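Side-chain contacts in trypsin-resistant surface T6 protein (Streptococcus pyogenes serotype M6, PDB 4P0D), which probably forms the backbone subunit of the cell-wall-anchored pilus of this bacterium, a three-domain shaft protein built on Ig-like folds: residues A[101-104]-A[105-109]; A[158-162]-A[163-167]; A[196-199]-A[200-204]; A[237-241]-A[242-246]; A[263-266]-A[267-271]. The protein carries 1 engineered substitution. One frame throughout, in Å; residues are numbered along the deposited sequence.

From the N terminus the five contacts follow one another in series, so none nests in or crosses another. Contact 1 closes the loop between the antiparallel strands 94-101 and 108-116 of the T6 Ig-like domain. Contact 2 is the small hairpin 158-160/163-165. The other three belong to the Cna-B-like domain: contact 3 turns strand 192-197 into strand 202-213, contact 4 closes the hairpin of strands 231-238 and 242-247, and contact 5 turns the chain after strand 258-265. Contact 3 touches both contact 4, through Asn241, and contact 5, through Asn266. Contact 5 also packs on contact 2, whereas contact 1 lies apart, its nearest atoms about 16 Å from contact 4.

Contact 1: A[101-104]-A[105-109]; sequences TGAT and DGRTY
Ala103 and Gly106 mark the ends of a type I beta turn, which reverses the chain between strand 94-101 and strand 108-116 of the Ig-like domain. The turn is closed by Gly106 N, which donates to Ala103 O at 3.2 Å. Its tight side gathers round the buried methyl of Ala103. That CB lies 3.5 Å from Asp105 OD1, while Arg107 CG approaches the same methyl at 3.7 Å. A third neighbour is the ring of Tyr109, whose CE2 brings its edge to within 4.3 Å of Ala103 CB; the phenol end of this ring is bonded to Glu16 O.

The opposite character appears at the outer corner, where Thr104 is exposed and its OG1 bonds to Gly17 O. Water also enters between the two arms. One molecule donates to both Ala103 O and Arg107 O, and a second accepts from Ala103 N while donating to Arg107 O, so the two waters link Ala103 to Arg107 O.

Asp105 fixes the far arm. With its CG lodged between the backbone N and the carbonyl carbon (chi1 68°), the carboxylate reaches forward over the backbone that follows, and OD1 accepts from Arg107 N at 3.0 Å, from above the carboxylate plane, an Asx turn. Arg107 NH1 bonds to Ser145 OG. The other oxygen of Asp105 holds the guanidinium from its edge: Arg107 NE reaches Asp105 OD2 on the syn side at 2.8 Å, and Arg107 NH2 meets that same OD2 less straight at 3.2 Å.

Contact 2: A[158-162]-A[163-167]; sequences IDDVN and KKTTS
The flat carbonyl group of Ile158 is approached from both faces by Thr165: the backbone N comes in from one and OG1 from the other, each tilted from the carbonyl plane. Thr165 N lies 2.9 Å from Ile158 O, and Thr165 OG1 donates to this oxygen at 2.8 Å, so one acceptor is gripped twice by a single residue. The hydroxyl is put there by a chi1 of 72°, which leaves CG2 beside the backbone N and packed 3.5 Å from Asp160 CB. Because OG1 also accepts from Ser367 N, it links the two strands to a neighbouring loop.

A second flat group, the carboxylate of Asp159, is met through the syn lone pair of OD1, where Lys164 NZ forms a salt bridge at 3.0 Å. The two side chains run alongside each other on the same face, the lysine extended until a bend at its last torsion (chi4 -71°) brings the ammonium to the acid.

The other face carries Ile158, Asp160, Lys163 and Thr165; Asp160 and Thr165 are buried there. Lys163 CB lies 3.3 Å from Asp160 O, and its side chain runs alongside Asn162. OD2 of Asp160 takes bonds from Tyr319 OH and Trp394 N, and Lys163 makes a cation-pi contact with Trp394, which joins this element to the prealbumin-like part of the chain.

Asp160 N donates to Lys163 O at 2.7 Å and Lys163 N returns a bond to Asp160 O at 2.8 Å. With positive phi (55°) at Val161, the whole is a beta hairpin closed by a two-residue type II' turn.

Contact 3: A[196-199]-A[200-204]; sequences DNMS and EGLTF
Met198 and Leu202 meet through their CB atoms, 4.1 Å apart, with the two side chains crossing at about a right angle. The methionine sets off anti to its carbonyl carbon (chi1 -63°), which places Met198 CG 4.0 Å from the CB of Phe204, a residue on the same side of strand 202-213 as Leu202. A further bend at chi2 (-81°) carries the sulfur toward the leucine branch, Met198 SD lying 4.1 Å from Leu202 CD1. The phenylalanine takes the other course, with its CG anti to the backbone N (chi1 175°). Its side chain too crosses the methionine at about a right angle, and Met198 CG stands oblique to the ring.

The backbone between these apolar groups is a type I beta turn from Ser199 to Leu202, closed by Leu202 N donating to Ser199 O at 3.1 Å. It leads strand 192-197 into strand 202-213 of the Cna-B-like domain, where Met198 and Leu202 are buried against residues such as Ala263, Tyr174 and Leu172.

Ser199, the first residue of the turn, holds its hydroxyl tucked between its own N and carbonyl carbon. There OG lies 3.7 Å from Leu202 CD1, bonds to Pro277 O, and accepts from a water at 2.7 Å. That water in turn accepts from Gly201 N at 3.0 Å, bridging the start of the turn to its third residue. Glu200, exposed at the corner, is extended beyond CG and touches Lys268.

Contact 4: A[237-241]-A[242-246]; sequences KEVNN and GFNLS
Gly242 faces Val239 across the closed end of a beta hairpin, the one formed by strands 231-238 and 242-247 of the Cna-B-like domain. Its carbonyl oxygen accepts from Val239 N at 3.0 Å. Glu238 adds a CA-H...O contact to this oxygen, with Glu238 CA 3.5 Å from Gly242 O. On the loop side the glycine N makes a weak bond to Asn240 O. The preceding Asn241 turns its amide away to the neighbouring turn, where OD1 takes Phe204 N and ND2 gives to Leu202 O and Met198 O.

Phe243 comes next, in a non-hydrogen-bonded pair with Glu238. Here Phe243 CA makes a CA-H...O contact with Lys237 O at 3.2 Å, and the side-chain CB of Phe243 lies 3.4 Å from that oxygen. The ring itself leaves the hairpin and meets Tyr261 edge-to-face.

Asn244 forms the hydrogen-bonded pair with Lys237: Asn244 N reaches Lys237 O at 2.9 Å, and Lys237 N returns to Asn244 O at 2.9 Å. The Asn244 side chain, anti to its carbonyl carbon (chi1 -65°), crosses over toward Val239. Its polar ends are bonded outside, OD1 to Ser195 OG and ND2 to Leu297 O. The last side-chain touch between the arms is Val239 CG2 on Asn244 ND2, at 3.6 Å.

Contact 5: A[263-266]-A[267-271]; sequences AVVN and NKAIV
Asn266 and Ala269 bound a type I beta turn, in which Ala269 N donates to Asn266 O at 3.1 Å with an N-H...O angle of 156°. A second bond, from the Asn266 side chain, lies inside this one. The amide oxygen OD1 accepts from Lys268 N at 2.8 Å, and the donor lies in the plane of the side-chain carbonyl. A chi1 of 65° places CG over the chain that follows, and this is what brings OD1 to the N-H two residues on. The lysine is close beyond its nitrogen as well, its CB being 3.2 Å from Asn266 OD1, before the extended chain runs away from the turn.

The other end of the same amide is used across the sheet: Asn266 ND2 gives to Glu200 O and to Thr203 OG1. One side chain thus spans its own turn and the neighbouring turn at 199-202, which holds the amide in a fixed orientation.

Val265 and Ala269 touch through their methyls. Val265 presents CG1, anti to the backbone N (chi1 -180°), and this methyl lies 3.6 Å from Ala269 CB. The alanine CB is also 3.4 Å from Asn266 O. Gln364 NE2 bonds to Asn267 O and Ala269 O, tying the turn to the prealbumin-like part of the chain. As the chain leaves strand 258-265 of the Cna-B-like domain, it makes an Asx turn superposed on a type I beta turn.

Contact 1: A[101-104]-A[105-109]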
# COMPACT_ATOMS: atom_id res chain seq x y z
N THR A 101 13.08 -21.90 0.46
CA THR A 101 13.19 -20.51 0.01
C THR A 101 12.32 -20.27 -1.20
O THR A 101 11.85 -21.22 -1.82
CB THR A 101 14.63 -20.15 -0.42
OG1 THR A 101 15.08 -21.10 -1.40
CG2 THR A 101 15.57 -20.17 0.74
N GLY A 102 12.06 -19.00 -1.49
CA GLY A 102 11.36 -18.59 -2.70
C GLY A 102 9.93 -19.06 -2.91
O GLY A 102 9.49 -19.14 -4.05
N ALA A 103 9.20 -19.39 -1.85
CA ALA A 103 7.79 -19.77 -1.98
C ALA A 103 7.06 -18.69 -2.75
O ALA A 103 7.22 -17.49 -2.47
CB ALA A 103 7.14 -19.99 -0.62
N THR A 104 6.26 -19.08 -3.73
CA THR A 104 5.62 -18.09 -4.61
C THR A 104 4.43 -17.38 -3.98
O THR A 104 3.97 -16.36 -4.50
CB THR A 104 5.20 -18.71 -5.97
OG1 THR A 104 4.54 -19.96 -5.76
CG2 THR A 104 6.43 -18.93 -6.83
N ASP A 105 3.92 -17.90 -2.87
CA ASP A 105 2.89 -17.21 -2.11
C ASP A 105 3.42 -16.21 -1.07
O ASP A 105 2.64 -15.63 -0.31
CB ASP A 105 1.98 -18.23 -1.43
CG ASP A 105 2.68 -19.00 -0.33
OD1 ASP A 105 3.88 -18.78 -0.07
OD2 ASP A 105 2.01 -19.83 0.29
N GLY A 106 4.74 -16.01 -1.01
CA GLY A 106 5.32 -15.03 -0.09
C GLY A 106 5.61 -15.54 1.31
O GLY A 106 6.05 -14.77 2.17
N ARG A 107 5.40 -16.83 1.57
CA ARG A 107 5.65 -17.31 2.91
C ARG A 107 7.13 -17.45 3.20
O ARG A 107 7.98 -17.54 2.31
CB ARG A 107 4.88 -18.60 3.22
CG ARG A 107 5.39 -19.88 2.60
CD ARG A 107 4.45 -21.03 2.98
NE ARG A 107 3.06 -20.67 2.76
CZ ARG A 107 2.11 -20.51 3.69
NH1 ARG A 107 2.31 -20.71 5.00
NH2 ARG A 107 0.92 -20.14 3.27
N THR A 108 7.43 -17.45 4.49
CA THR A 108 8.80 -17.56 4.98
C THR A 108 8.85 -18.71 5.98
O THR A 108 7.94 -18.87 6.80
CB THR A 108 9.31 -16.24 5.61
OG1 THR A 108 10.66 -16.42 6.07
CG2 THR A 108 8.47 -15.78 6.76
N TYR A 109 9.92 -19.50 5.89
CA TYR A 109 10.06 -20.78 6.59
C TYR A 109 11.18 -20.73 7.61
O TYR A 109 12.17 -20.04 7.41
CB TYR A 109 10.43 -21.88 5.58
CG TYR A 109 9.29 -22.46 4.79
CD1 TYR A 109 8.62 -23.59 5.26
CD2 TYR A 109 8.89 -21.93 3.57
CE1 TYR A 109 7.57 -24.15 4.53
CE2 TYR A 109 7.84 -22.49 2.84
CZ TYR A 109 7.20 -23.60 3.32
OH TYR A 109 6.16 -24.19 2.59
O HOH W 1 8.26 -16.32 -0.21
O HOH W 2 9.57 -19.46 1.14

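Contact 2: A[158-162]-A[163-167]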
# COMPACT_ATOMS: atom_id res chain seq x y z
N ILE A 158 -16.99 8.98 -0.23
CA ILE A 158 -18.41 8.76 -0.43
C ILE A 158 -18.58 7.52 -1.31
O ILE A 158 -18.04 7.49 -2.41
CB ILE A 158 -19.05 9.96 -1.14
CG1 ILE A 158 -18.87 11.25 -0.32
CG2 ILE A 158 -20.51 9.69 -1.47
CD1 ILE A 158 -19.67 11.25 0.96
N ASP A 159 -19.33 6.53 -0.84
CA ASP A 159 -19.50 5.28 -1.60
C ASP A 159 -20.42 5.50 -2.80
O ASP A 159 -21.53 6.00 -2.66
CB ASP A 159 -20.07 4.16 -0.72
CG ASP A 159 -19.01 3.52 0.20
OD1 ASP A 159 -17.83 3.44 -0.19
OD2 ASP A 159 -19.38 3.09 1.31
N ASP A 160 -19.91 5.13 -3.97
CA ASP A 160 -20.68 5.15 -5.20
C ASP A 160 -20.75 3.70 -5.72
O ASP A 160 -19.88 3.26 -6.46
CB ASP A 160 -19.96 6.05 -6.21
CG ASP A 160 -20.67 6.13 -7.55
OD1 ASP A 160 -21.84 5.72 -7.62
OD2 ASP A 160 -20.03 6.59 -8.51
N VAL A 161 -21.79 2.98 -5.29
CA VAL A 161 -21.87 1.53 -5.50
C VAL A 161 -20.58 0.93 -4.89
O VAL A 161 -20.31 1.13 -3.70
CB VAL A 161 -22.14 1.19 -6.99
CG1 VAL A 161 -22.63 -0.25 -7.15
CG2 VAL A 161 -23.21 2.12 -7.55
N ASN A 162 -19.76 0.24 -5.68
CA ASN A 162 -18.51 -0.30 -5.15
C ASN A 162 -17.30 0.64 -5.36
O ASN A 162 -16.16 0.21 -5.24
CB ASN A 162 -18.22 -1.66 -5.80
CG ASN A 162 -18.15 -1.57 -7.30
OD1 ASN A 162 -18.56 -0.57 -7.90
ND2 ASN A 162 -17.62 -2.61 -7.93
N LYS A 163 -17.54 1.91 -5.69
CA LYS A 163 -16.46 2.87 -5.93
C LYS A 163 -16.38 3.87 -4.79
O LYS A 163 -17.38 4.49 -4.46
CB LYS A 163 -16.72 3.65 -7.21
CG LYS A 163 -16.84 2.82 -8.48
CD LYS A 163 -15.48 2.37 -8.97
CE LYS A 163 -15.52 1.73 -10.36
NZ LYS A 163 -16.67 0.79 -10.53
N LYS A 164 -15.20 4.05 -4.21
CA LYS A 164 -15.03 5.13 -3.24
C LYS A 164 -14.68 6.42 -3.97
O LYS A 164 -13.74 6.47 -4.74
CB LYS A 164 -14.02 4.75 -2.16
CG LYS A 164 -14.54 3.56 -1.32
CD LYS A 164 -13.74 3.31 -0.06
CE LYS A 164 -14.23 2.06 0.66
NZ LYS A 164 -15.57 2.23 1.29
N THR A 165 -15.48 7.47 -3.72
CA THR A 165 -15.32 8.74 -4.41
C THR A 165 -15.03 9.89 -3.44
O THR A 165 -15.31 9.81 -2.26
CB THR A 165 -16.57 9.09 -5.25
OG1 THR A 165 -17.64 9.46 -4.39
CG2 THR A 165 -17.01 7.89 -6.10
N THR A 166 -14.47 10.97 -3.97
CA THR A 166 -14.11 12.11 -3.15
C THR A 166 -14.16 13.41 -3.97
O THR A 166 -14.50 13.39 -5.16
CB THR A 166 -12.69 11.90 -2.56
OG1 THR A 166 -12.42 12.90 -1.56
CG2 THR A 166 -11.67 11.97 -3.64
N SER A 167 -13.80 14.52 -3.34
CA SER A 167 -13.87 15.81 -4.01
C SER A 167 -12.64 16.64 -3.66
O SER A 167 -11.94 16.37 -2.67
CB SER A 167 -15.15 16.51 -3.60
OG SER A 167 -15.14 16.82 -2.21

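Contact 3: A[196-199]-A[200-204]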
# COMPACT_ATOMS: atom_id res chain seq x y z
N ASP A 196 4.41 3.64 1.84
CA ASP A 196 3.32 4.05 0.96
C ASP A 196 3.76 5.27 0.19
O ASP A 196 4.64 6.02 0.64
CB ASP A 196 2.04 4.31 1.75
CG ASP A 196 0.76 4.21 0.90
OD1 ASP A 196 0.83 4.11 -0.33
OD2 ASP A 196 -0.33 4.28 1.48
N ASN A 197 3.21 5.42 -1.01
CA ASN A 197 3.35 6.65 -1.77
C ASN A 197 2.01 6.96 -2.44
O ASN A 197 1.40 6.11 -3.08
CB ASN A 197 4.46 6.55 -2.81
CG ASN A 197 4.96 7.92 -3.29
OD1 ASN A 197 5.28 8.81 -2.49
ND2 ASN A 197 5.07 8.09 -4.59
N MET A 198 1.56 8.18 -2.24
CA MET A 198 0.27 8.61 -2.75
C MET A 198 0.45 9.07 -4.19
O MET A 198 1.46 9.69 -4.52
CB MET A 198 -0.24 9.79 -1.92
CG MET A 198 -0.51 9.49 -0.46
SD MET A 198 -2.12 8.71 -0.28
CE MET A 198 -1.93 8.10 1.39
N SER A 199 -0.54 8.80 -5.03
CA SER A 199 -0.54 9.36 -6.40
C SER A 199 -0.62 10.88 -6.30
O SER A 199 -0.94 11.43 -5.23
CB SER A 199 -1.71 8.81 -7.22
OG SER A 199 -2.93 9.06 -6.54
N GLU A 200 -0.32 11.56 -7.41
CA GLU A 200 -0.02 12.98 -7.32
C GLU A 200 -1.21 13.86 -6.96
O GLU A 200 -1.01 14.95 -6.47
CB GLU A 200 0.71 13.51 -8.58
CG GLU A 200 -0.10 13.52 -9.86
CD GLU A 200 0.50 14.40 -10.95
OE1 GLU A 200 -0.11 14.47 -12.02
OE2 GLU A 200 1.56 15.04 -10.73
N GLY A 201 -2.43 13.37 -7.18
CA GLY A 201 -3.65 14.12 -6.86
C GLY A 201 -4.04 14.11 -5.38
O GLY A 201 -5.09 14.65 -5.01
N LEU A 202 -3.21 13.48 -4.56
CA LEU A 202 -3.38 13.45 -3.11
C LEU A 202 -2.11 14.00 -2.50
O LEU A 202 -1.03 13.66 -2.95
CB LEU A 202 -3.59 12.01 -2.66
CG LEU A 202 -4.79 11.31 -3.31
CD1 LEU A 202 -4.65 9.79 -3.34
CD2 LEU A 202 -6.07 11.72 -2.58
N THR A 203 -2.23 14.88 -1.51
CA THR A 203 -1.07 15.45 -0.87
C THR A 203 -0.94 14.79 0.51
O THR A 203 -1.77 15.02 1.39
CB THR A 203 -1.16 16.98 -0.78
OG1 THR A 203 -1.37 17.54 -2.09
CG2 THR A 203 0.12 17.58 -0.16
N PHE A 204 0.07 13.94 0.65
CA PHE A 204 0.34 13.20 1.89
C PHE A 204 0.74 14.14 3.00
O PHE A 204 1.51 15.05 2.76
CB PHE A 204 1.49 12.22 1.65
CG PHE A 204 1.94 11.50 2.88
CD1 PHE A 204 1.12 10.56 3.49
CD2 PHE A 204 3.20 11.74 3.42
CE1 PHE A 204 1.53 9.90 4.64
CE2 PHE A 204 3.61 11.06 4.55
CZ PHE A 204 2.79 10.14 5.16
O HOH W 3 -3.69 10.95 -8.38

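Contact 4: A[237-241]-A[242-246]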
# COMPACT_ATOMS: atom_id res chain seq x y z
N LYS A 237 10.21 8.03 8.15
CA LYS A 237 10.74 9.13 7.36
C LYS A 237 9.82 9.46 6.19
O LYS A 237 9.27 8.56 5.55
CB LYS A 237 12.13 8.77 6.82
CG LYS A 237 12.91 9.89 6.16
CD LYS A 237 14.14 9.30 5.47
CE LYS A 237 15.18 10.37 5.19
NZ LYS A 237 14.63 11.39 4.26
N GLU A 238 9.67 10.76 5.93
CA GLU A 238 8.91 11.25 4.81
C GLU A 238 9.74 11.13 3.55
O GLU A 238 10.85 11.67 3.48
CB GLU A 238 8.51 12.71 5.03
CG GLU A 238 7.55 13.25 3.98
CD GLU A 238 7.11 14.69 4.23
OE1 GLU A 238 7.59 15.30 5.21
OE2 GLU A 238 6.26 15.20 3.47
N VAL A 239 9.21 10.45 2.54
CA VAL A 239 9.91 10.25 1.28
C VAL A 239 8.90 10.39 0.14
O VAL A 239 7.89 9.70 0.12
CB VAL A 239 10.55 8.84 1.20
CG1 VAL A 239 11.28 8.65 -0.12
CG2 VAL A 239 11.49 8.63 2.37
N ASN A 240 9.22 11.28 -0.79
CA ASN A 240 8.31 11.68 -1.88
C ASN A 240 6.92 12.06 -1.31
O ASN A 240 6.84 12.85 -0.39
CB ASN A 240 8.28 10.60 -2.96
CG ASN A 240 9.65 10.39 -3.59
OD1 ASN A 240 10.27 11.33 -4.10
ND2 ASN A 240 10.13 9.15 -3.56
N ASN A 241 5.85 11.48 -1.84
CA ASN A 241 4.50 11.81 -1.38
C ASN A 241 4.01 10.69 -0.47
O ASN A 241 2.95 10.09 -0.71
CB ASN A 241 3.59 11.97 -2.60
CG ASN A 241 2.27 12.65 -2.27
OD1 ASN A 241 2.15 13.40 -1.32
ND2 ASN A 241 1.28 12.40 -3.10
N GLY A 242 4.82 10.36 0.54
CA GLY A 242 4.55 9.21 1.39
C GLY A 242 5.63 9.05 2.45
O GLY A 242 6.22 10.03 2.89
N PHE A 243 5.89 7.80 2.83
CA PHE A 243 6.79 7.49 3.91
C PHE A 243 7.38 6.09 3.80
O PHE A 243 6.82 5.21 3.14
CB PHE A 243 6.05 7.59 5.25
CG PHE A 243 5.03 6.51 5.47
CD1 PHE A 243 3.73 6.66 4.99
CD2 PHE A 243 5.37 5.34 6.15
CE1 PHE A 243 2.79 5.65 5.18
CE2 PHE A 243 4.43 4.34 6.34
CZ PHE A 243 3.14 4.49 5.85
N ASN A 244 8.49 5.92 4.50
CA ASN A 244 9.03 4.61 4.85
C ASN A 244 9.06 4.52 6.37
O ASN A 244 9.33 5.51 7.05
CB ASN A 244 10.42 4.39 4.27
CG ASN A 244 10.42 4.37 2.75
OD1 ASN A 244 9.57 3.77 2.14
ND2 ASN A 244 11.37 5.06 2.15
N LEU A 245 8.73 3.34 6.88
CA LEU A 245 8.73 3.10 8.32
C LEU A 245 9.32 1.69 8.55
O LEU A 245 8.73 0.68 8.17
CB LEU A 245 7.32 3.23 8.90
CG LEU A 245 7.22 3.65 10.37
CD1 LEU A 245 5.78 3.75 10.83
CD2 LEU A 245 7.99 2.69 11.25
N SER A 246 10.50 1.66 9.17
CA SER A 246 11.16 0.40 9.46
C SER A 246 10.95 0.10 10.92
O SER A 246 11.32 0.92 11.77
CB SER A 246 12.66 0.48 9.13
OG SER A 246 13.32 -0.74 9.44

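Contact 5: A[263-266]-A[267-271]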
# COMPACT_ATOMS: atom_id res chain seq x y z
N ALA A 263 -4.32 12.17 3.78
CA ALA A 263 -3.95 12.97 2.65
C ALA A 263 -5.13 13.81 2.20
O ALA A 263 -6.28 13.49 2.49
CB ALA A 263 -3.43 12.10 1.52
N VAL A 264 -4.85 14.92 1.51
CA VAL A 264 -5.92 15.81 1.04
C VAL A 264 -5.94 15.92 -0.49
O VAL A 264 -4.90 16.14 -1.12
CB VAL A 264 -5.79 17.22 1.65
CG1 VAL A 264 -4.52 17.88 1.16
CG2 VAL A 264 -7.01 18.06 1.30
N VAL A 265 -7.14 15.83 -1.05
CA VAL A 265 -7.33 15.75 -2.50
C VAL A 265 -6.99 17.14 -3.04
O VAL A 265 -7.53 18.14 -2.56
CB VAL A 265 -8.79 15.36 -2.85
CG1 VAL A 265 -9.01 15.27 -4.37
CG2 VAL A 265 -9.16 14.04 -2.21
N ASN A 266 -6.06 17.20 -3.99
CA ASN A 266 -5.61 18.47 -4.58
C ASN A 266 -6.12 18.63 -6.02
O ASN A 266 -6.84 17.79 -6.53
CB ASN A 266 -4.07 18.60 -4.52
CG ASN A 266 -3.34 17.55 -5.36
OD1 ASN A 266 -3.60 17.39 -6.56
ND2 ASN A 266 -2.42 16.83 -4.74
N ASN A 267 -5.78 19.75 -6.65
CA ASN A 267 -6.30 20.08 -7.98
C ASN A 267 -5.85 19.14 -9.11
O ASN A 267 -6.46 19.13 -10.16
CB ASN A 267 -5.95 21.52 -8.34
CG ASN A 267 -4.48 21.71 -8.62
OD1 ASN A 267 -4.06 21.79 -9.77
ND2 ASN A 267 -3.69 21.75 -7.57
N LYS A 268 -4.80 18.34 -8.87
CA LYS A 268 -4.33 17.35 -9.84
C LYS A 268 -5.05 16.01 -9.74
O LYS A 268 -4.70 15.05 -10.45
CB LYS A 268 -2.82 17.11 -9.68
CG LYS A 268 -1.96 18.33 -9.94
CD LYS A 268 -0.59 18.16 -9.28
CE LYS A 268 0.43 19.13 -9.86
NZ LYS A 268 1.78 18.95 -9.24
N ALA A 269 -6.07 15.91 -8.90
CA ALA A 269 -6.80 14.67 -8.76
C ALA A 269 -7.36 14.28 -10.12
O ALA A 269 -7.98 15.09 -10.82
CB ALA A 269 -7.91 14.79 -7.74
N ILE A 270 -7.13 13.03 -10.47
CA ILE A 270 -7.62 12.48 -11.74
C ILE A 270 -9.12 12.23 -11.68
O ILE A 270 -9.62 11.70 -10.69
CB ILE A 270 -6.89 11.15 -12.03
CG1 ILE A 270 -5.38 11.40 -12.24
CG2 ILE A 270 -7.55 10.41 -13.20
CD1 ILE A 270 -5.02 12.39 -13.34
N VAL A 271 -9.83 12.59 -12.76
CA VAL A 271 -11.25 12.27 -12.88
C VAL A 271 -11.46 10.99 -13.71
O VAL A 271 -10.73 10.74 -14.66
CB VAL A 271 -12.10 13.44 -13.49
CG1 VAL A 271 -11.80 14.77 -12.82
CG2 VAL A 271 -11.93 13.54 -14.99